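PDB 1H12: endo-1,4-beta-xylanase from Pseudoalteromonas haloplanktis, which hydrolyses internal beta-1,4-xylosidic linkages of xylan as a cold-adapted family 8 glycoside hydrolase, and probably also has cellulase activity. Local coordinates for residues A[98-110]-A[120-134]. Residues are numbered along the deposited sequence; the frame is centred on the assembly and turned at random.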
loop_
_atom_site.group_PDB
_atom_site.type_symbol
_atom_site.label_atom_id
_atom_site.label_comp_id
_atom_site.label_asym_id
_atom_site.label_seq_id
_atom_site.Cartn_x
_atom_site.Cartn_y
_atom_site.Cartn_z
ATOM N N ASN A 98 -16.438 1.007 10.792
ATOM C CA ASN A 98 -17.288 1.618 9.801
ATOM C C ASN A 98 -16.819 1.347 8.385
ATOM O O ASN A 98 -17.609 1.135 7.461
ATOM C CB ASN A 98 -17.463 3.127 10.056
ATOM C CG ASN A 98 -18.251 3.454 11.310
ATOM O OD1 ASN A 98 -19.007 2.612 11.818
ATOM N ND2 ASN A 98 -18.083 4.685 11.785
ATOM N N LEU A 99 -15.483 1.385 8.190
ATOM C CA LEU A 99 -14.912 1.056 6.892
ATOM C C LEU A 99 -15.070 -0.423 6.576
ATOM O O LEU A 99 -15.383 -0.790 5.433
ATOM C CB LEU A 99 -13.414 1.427 6.857
ATOM C CG LEU A 99 -13.096 2.923 6.874
ATOM C CD1 LEU A 99 -11.587 3.083 6.939
ATOM C CD2 LEU A 99 -13.650 3.648 5.661
ATOM N N TRP A 100 -14.817 -1.306 7.531
ATOM C CA TRP A 100 -14.906 -2.741 7.272
ATOM C C TRP A 100 -16.361 -3.151 6.989
ATOM O O TRP A 100 -16.628 -3.949 6.096
ATOM C CB TRP A 100 -14.289 -3.553 8.417
ATOM C CG TRP A 100 -14.368 -5.019 8.239
ATOM C CD1 TRP A 100 -14.872 -5.896 9.127
ATOM C CD2 TRP A 100 -14.015 -5.798 7.070
ATOM N NE1 TRP A 100 -14.864 -7.165 8.612
ATOM C CE2 TRP A 100 -14.335 -7.122 7.348
ATOM C CE3 TRP A 100 -13.449 -5.518 5.808
ATOM C CZ2 TRP A 100 -14.199 -8.131 6.389
ATOM C CZ3 TRP A 100 -13.292 -6.512 4.891
ATOM C CH2 TRP A 100 -13.675 -7.818 5.164
ATOM N N ARG A 101 -17.313 -2.527 7.710
ATOM C CA ARG A 101 -18.694 -2.835 7.459
ATOM C C ARG A 101 -19.059 -2.548 6.015
ATOM O O ARG A 101 -19.793 -3.305 5.353
ATOM C CB ARG A 101 -19.592 -2.023 8.404
ATOM C CG ARG A 101 -21.026 -2.548 8.509
ATOM C CD ARG A 101 -21.965 -1.644 9.322
ATOM N NE ARG A 101 -21.380 -1.359 10.623
ATOM C CZ ARG A 101 -20.786 -0.223 10.985
ATOM N NH1 ARG A 101 -20.931 0.894 10.288
ATOM N NH2 ARG A 101 -20.061 -0.201 12.109
ATOM N N PHE A 102 -18.578 -1.408 5.499
ATOM C CA PHE A 102 -18.828 -1.039 4.107
ATOM C C PHE A 102 -18.226 -2.033 3.151
ATOM O O PHE A 102 -18.838 -2.454 2.164
ATOM C CB PHE A 102 -18.236 0.346 3.856
ATOM C CG PHE A 102 -18.498 0.885 2.468
ATOM C CD1 PHE A 102 -17.693 0.522 1.377
ATOM C CD2 PHE A 102 -19.555 1.747 2.254
ATOM C CE1 PHE A 102 -17.976 0.987 0.134
ATOM C CE2 PHE A 102 -19.815 2.217 0.971
ATOM C CZ PHE A 102 -19.034 1.827 -0.069
ATOM N N ALA A 103 -16.986 -2.409 3.391
ATOM C CA ALA A 103 -16.276 -3.320 2.480
ATOM C C ALA A 103 -17.019 -4.658 2.410
ATOM O O ALA A 103 -17.268 -5.175 1.308
ATOM C CB ALA A 103 -14.845 -3.531 2.955
ATOM N N LYS A 104 -17.325 -5.228 3.563
ATOM C CA LYS A 104 -17.925 -6.522 3.597
ATOM C C LYS A 104 -19.320 -6.534 2.967
ATOM O O LYS A 104 -19.703 -7.495 2.308
ATOM C CB LYS A 104 -17.886 -7.062 5.041
ATOM C CG LYS A 104 -18.219 -8.464 5.243
ATOM C CD LYS A 104 -17.974 -8.869 6.782
ATOM C CE LYS A 104 -18.321 -10.283 6.967
ATOM N NZ LYS A 104 -18.205 -10.570 8.370
ATOM N N ALA A 105 -20.064 -5.448 3.142
ATOM C CA ALA A 105 -21.417 -5.367 2.617
ATOM C C ALA A 105 -21.442 -5.051 1.124
ATOM O O ALA A 105 -22.276 -5.603 0.405
ATOM C CB ALA A 105 -22.218 -4.294 3.334
ATOM N N TYR A 106 -20.605 -4.125 0.691
ATOM C CA TYR A 106 -20.770 -3.504 -0.609
ATOM C C TYR A 106 -19.639 -3.791 -1.599
ATOM O O TYR A 106 -19.888 -3.803 -2.806
ATOM C CB TYR A 106 -20.967 -1.997 -0.444
ATOM C CG TYR A 106 -22.082 -1.611 0.459
ATOM C CD1 TYR A 106 -23.377 -2.037 0.234
ATOM C CD2 TYR A 106 -21.883 -0.824 1.579
ATOM C CE1 TYR A 106 -24.418 -1.686 1.071
ATOM C CE2 TYR A 106 -22.908 -0.484 2.419
ATOM C CZ TYR A 106 -24.180 -0.938 2.172
ATOM O OH TYR A 106 -25.203 -0.565 3.030
ATOM N N GLN A 107 -18.406 -3.974 -1.133
ATOM C CA GLN A 107 -17.313 -4.322 -2.022
ATOM C C GLN A 107 -17.219 -5.801 -2.317
ATOM O O GLN A 107 -16.857 -6.201 -3.431
ATOM C CB GLN A 107 -15.978 -3.747 -1.511
ATOM C CG GLN A 107 -15.937 -2.246 -1.565
ATOM C CD GLN A 107 -14.729 -1.627 -0.850
ATOM O OE1 GLN A 107 -14.369 -2.048 0.248
ATOM N NE2 GLN A 107 -14.154 -0.588 -1.459
ATOM N N LYS A 108 -17.513 -6.650 -1.333
ATOM C CA LYS A 108 -17.353 -8.086 -1.507
ATOM C C LYS A 108 -18.275 -8.600 -2.602
ATOM O O LYS A 108 -19.511 -8.412 -2.516
ATOM C CB LYS A 108 -17.663 -8.803 -0.206
ATOM C CG LYS A 108 -17.384 -10.268 -0.270
ATOM C CD LYS A 108 -17.904 -11.010 0.987
ATOM C CE LYS A 108 -17.949 -12.493 0.767
ATOM N NZ LYS A 108 -18.553 -13.184 1.921
ATOM N N ASN A 109 -17.754 -9.344 -3.546
ATOM C CA ASN A 109 -18.588 -10.088 -4.504
ATOM C C ASN A 109 -19.105 -11.335 -3.804
ATOM O O ASN A 109 -18.383 -12.015 -3.059
ATOM C CB ASN A 109 -17.774 -10.503 -5.720
ATOM C CG ASN A 109 -17.311 -9.364 -6.584
ATOM O OD1 ASN A 109 -16.092 -9.348 -7.011
ATOM N ND2 ASN A 109 -18.160 -8.475 -6.943
ATOM N N PRO A 110 -20.369 -11.707 -4.056
ATOM C CA PRO A 110 -20.932 -12.845 -3.368
ATOM C C PRO A 110 -20.171 -14.133 -3.562
ATOM O O PRO A 110 -19.592 -14.387 -4.629
ATOM C CB PRO A 110 -22.347 -12.972 -3.960
ATOM C CG PRO A 110 -22.424 -12.031 -4.986
ATOM C CD PRO A 110 -21.316 -11.047 -4.913
ATOM N N GLY A 120 -16.140 -14.043 -3.605
ATOM C CA GLY A 120 -15.498 -13.565 -2.410
ATOM C C GLY A 120 -14.380 -12.577 -2.570
ATOM O O GLY A 120 -13.812 -12.159 -1.570
ATOM N N VAL A 121 -14.026 -12.199 -3.803
ATOM C CA VAL A 121 -13.050 -11.124 -3.993
ATOM C C VAL A 121 -13.771 -9.777 -3.911
ATOM O O VAL A 121 -15.000 -9.730 -3.983
ATOM C CB VAL A 121 -12.215 -11.263 -5.287
ATOM C CG1 VAL A 121 -11.699 -12.709 -5.429
ATOM C CG2 VAL A 121 -12.940 -10.831 -6.531
ATOM N N TYR A 122 -13.009 -8.716 -3.778
ATOM C CA TYR A 122 -13.564 -7.397 -3.507
ATOM C C TYR A 122 -13.481 -6.521 -4.740
ATOM O O TYR A 122 -12.392 -6.240 -5.272
ATOM C CB TYR A 122 -12.833 -6.794 -2.270
ATOM C CG TYR A 122 -13.289 -7.441 -0.976
ATOM C CD1 TYR A 122 -13.065 -8.760 -0.711
ATOM C CD2 TYR A 122 -14.055 -6.717 -0.077
ATOM C CE1 TYR A 122 -13.616 -9.367 0.413
ATOM C CE2 TYR A 122 -14.575 -7.283 1.051
ATOM C CZ TYR A 122 -14.395 -8.633 1.296
ATOM O OH TYR A 122 -15.008 -9.202 2.374
ATOM N N ALA A 123 -14.640 -6.106 -5.208
ATOM C CA ALA A 123 -14.772 -5.283 -6.420
ATOM C C ALA A 123 -13.997 -3.984 -6.259
ATOM O O ALA A 123 -14.233 -3.224 -5.327
ATOM C CB ALA A 123 -16.242 -4.978 -6.606
ATOM N N TRP A 124 -13.092 -3.724 -7.193
ATOM C CA TRP A 124 -12.137 -2.647 -6.999
ATOM C C TRP A 124 -12.721 -1.264 -7.118
ATOM O O TRP A 124 -12.163 -0.330 -6.568
ATOM C CB TRP A 124 -10.901 -2.800 -7.867
ATOM C CG TRP A 124 -11.020 -2.268 -9.259
ATOM C CD1 TRP A 124 -11.498 -2.899 -10.361
ATOM C CD2 TRP A 124 -10.588 -0.964 -9.708
ATOM N NE1 TRP A 124 -11.357 -2.085 -11.458
ATOM C CE2 TRP A 124 -10.792 -0.897 -11.071
ATOM C CE3 TRP A 124 -10.020 0.129 -9.073
ATOM C CZ2 TRP A 124 -10.425 0.220 -11.834
ATOM C CZ3 TRP A 124 -9.678 1.222 -9.782
ATOM C CH2 TRP A 124 -9.866 1.264 -11.174
ATOM N N LYS A 125 -13.812 -1.134 -7.881
ATOM C CA LYS A 125 -14.399 0.172 -8.158
ATOM C C LYS A 125 -15.905 0.175 -7.991
ATOM O O LYS A 125 -16.622 -0.534 -8.720
ATOM C CB LYS A 125 -14.054 0.648 -9.562
ATOM C CG LYS A 125 -14.428 2.069 -9.828
ATOM C CD LYS A 125 -14.249 2.511 -11.295
ATOM C CE LYS A 125 -12.870 2.751 -11.597
ATOM N NZ LYS A 125 -12.896 3.333 -13.089
ATOM N N LEU A 126 -16.352 0.941 -7.016
ATOM C CA LEU A 126 -17.757 1.229 -6.745
ATOM C C LEU A 126 -17.997 2.704 -7.038
ATOM O O LEU A 126 -17.082 3.515 -7.017
ATOM C CB LEU A 126 -18.104 0.937 -5.295
ATOM C CG LEU A 126 -18.510 -0.503 -4.908
ATOM C CD1 LEU A 126 -17.648 -1.569 -5.348
ATOM C CD2 LEU A 126 -18.677 -0.521 -3.405
ATOM N N LYS A 127 -19.253 3.056 -7.258
ATOM C CA LYS A 127 -19.668 4.446 -7.323
ATOM C C LYS A 127 -21.018 4.572 -6.671
ATOM O O LYS A 127 -21.711 3.578 -6.487
ATOM C CB LYS A 127 -19.744 4.970 -8.781
ATOM C CG LYS A 127 -18.465 5.404 -9.442
ATOM C CD LYS A 127 -18.699 5.910 -10.833
ATOM C CE LYS A 127 -17.361 6.379 -11.436
ATOM N NZ LYS A 127 -17.490 7.044 -12.790
ATOM N N LEU A 128 -21.414 5.811 -6.375
ATOM C CA LEU A 128 -22.807 6.100 -6.072
ATOM C C LEU A 128 -23.521 6.428 -7.401
ATOM O O LEU A 128 -23.004 7.196 -8.210
ATOM C CB LEU A 128 -22.934 7.235 -5.076
ATOM C CG LEU A 128 -22.195 7.086 -3.779
ATOM C CD1 LEU A 128 -22.564 8.160 -2.786
ATOM C CD2 LEU A 128 -22.387 5.749 -3.127
ATOM N N ASN A 129 -24.691 5.868 -7.592
ATOM C CA ASN A 129 -25.479 6.130 -8.796
ATOM C C ASN A 129 -26.154 7.498 -8.730
ATOM O O ASN A 129 -25.954 8.246 -7.762
ATOM C CB ASN A 129 -26.426 4.972 -9.098
ATOM C CG ASN A 129 -27.596 4.834 -8.135
ATOM O OD1 ASN A 129 -27.927 5.752 -7.359
ATOM N ND2 ASN A 129 -28.260 3.652 -8.177
ATOM N N GLN A 130 -26.942 7.823 -9.722
ATOM C CA GLN A 130 -27.537 9.141 -9.796
ATOM C C GLN A 130 -28.520 9.409 -8.667
ATOM O O GLN A 130 -28.851 10.560 -8.401
ATOM C CB GLN A 130 -28.187 9.413 -11.152
ATOM N N ASN A 131 -29.003 8.351 -7.989
ATOM C CA ASN A 131 -29.881 8.500 -6.861
ATOM C C ASN A 131 -29.168 8.407 -5.516
ATOM O O ASN A 131 -29.827 8.475 -4.481
ATOM C CB ASN A 131 -31.010 7.482 -6.947
ATOM C CG ASN A 131 -31.752 7.578 -8.221
ATOM O OD1 ASN A 131 -32.071 8.684 -8.680
ATOM N ND2 ASN A 131 -32.034 6.427 -8.874
ATOM N N GLY A 132 -27.837 8.289 -5.531
ATOM C CA GLY A 132 -27.036 8.222 -4.319
ATOM C C GLY A 132 -26.784 6.833 -3.759
ATOM O O GLY A 132 -26.194 6.751 -2.681
ATOM N N PHE A 133 -27.153 5.771 -4.453
ATOM C CA PHE A 133 -26.983 4.436 -3.930
ATOM C C PHE A 133 -25.742 3.755 -4.539
ATOM O O PHE A 133 -25.440 3.927 -5.725
ATOM C CB PHE A 133 -28.217 3.574 -4.214
ATOM C CG PHE A 133 -29.454 4.047 -3.491
ATOM C CD1 PHE A 133 -29.641 3.765 -2.166
ATOM C CD2 PHE A 133 -30.440 4.766 -4.148
ATOM C CE1 PHE A 133 -30.767 4.167 -1.494
ATOM C CE2 PHE A 133 -31.566 5.179 -3.484
ATOM C CZ PHE A 133 -31.730 4.888 -2.164
ATOM N N VAL A 134 -25.056 2.960 -3.736
ATOM C CA VAL A 134 -23.823 2.344 -4.156
ATOM C C VAL A 134 -24.041 1.202 -5.136
ATOM O O VAL A 134 -25.016 0.449 -5.042
ATOM C CB VAL A 134 -23.040 1.881 -2.925
ATOM C CG1 VAL A 134 -23.668 0.733 -2.176
ATOM C CG2 VAL A 134 -21.596 1.639 -3.238
HETATM O O HOH W 1 -14.410 -0.604 -4.286
#
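Lys-108 and Tyr-122 form a single backbone bridge where the chain leaves helix 98-107, whose axis runs nearly perpendicular (96°) to strand 125-128. Around it, Ala-123 N donates to Gln-107 O (2.8 Å) and Asn-109 N to Val-121 O (2.8 Å), the latter nearly straight at 170°, while Gly-120 N returns a weak bond to Asn-109 O. Water 1 extends the link, accepting from Gln-107 NE2 and donating to Ala-123 O.

The Tyr-122 ring turns back toward the helix. Lys-108 CB lies over one face, 3.9 Å from the centroid, and Trp-100 CH2 comes within 3.4 Å of Tyr-122 OH, while CE2 of the tyrosine ring lies against Ala-103. With an alanine here, Lys-108 CB would probably lose its aromatic platform and a gap would open beside Trp-100 and Ala-103. Farther along, Leu-126 CD2 packs against Gln-107 CG (3.7 Å) and Phe-102 CE1. Val-134 straddles two rings: CG1, between backbone N and carbonyl carbon (chi1 69°), sits over a Tyr-106 face, and CG2 meets Phe-102 CZ.

The C-terminal part of the helix thus packs across the five-stranded antiparallel sheet, with Phe-102 and Tyr-106 also touching strand 58-66; Met-175 of helix 168-182 packs against both Trp-100 and Tyr-122.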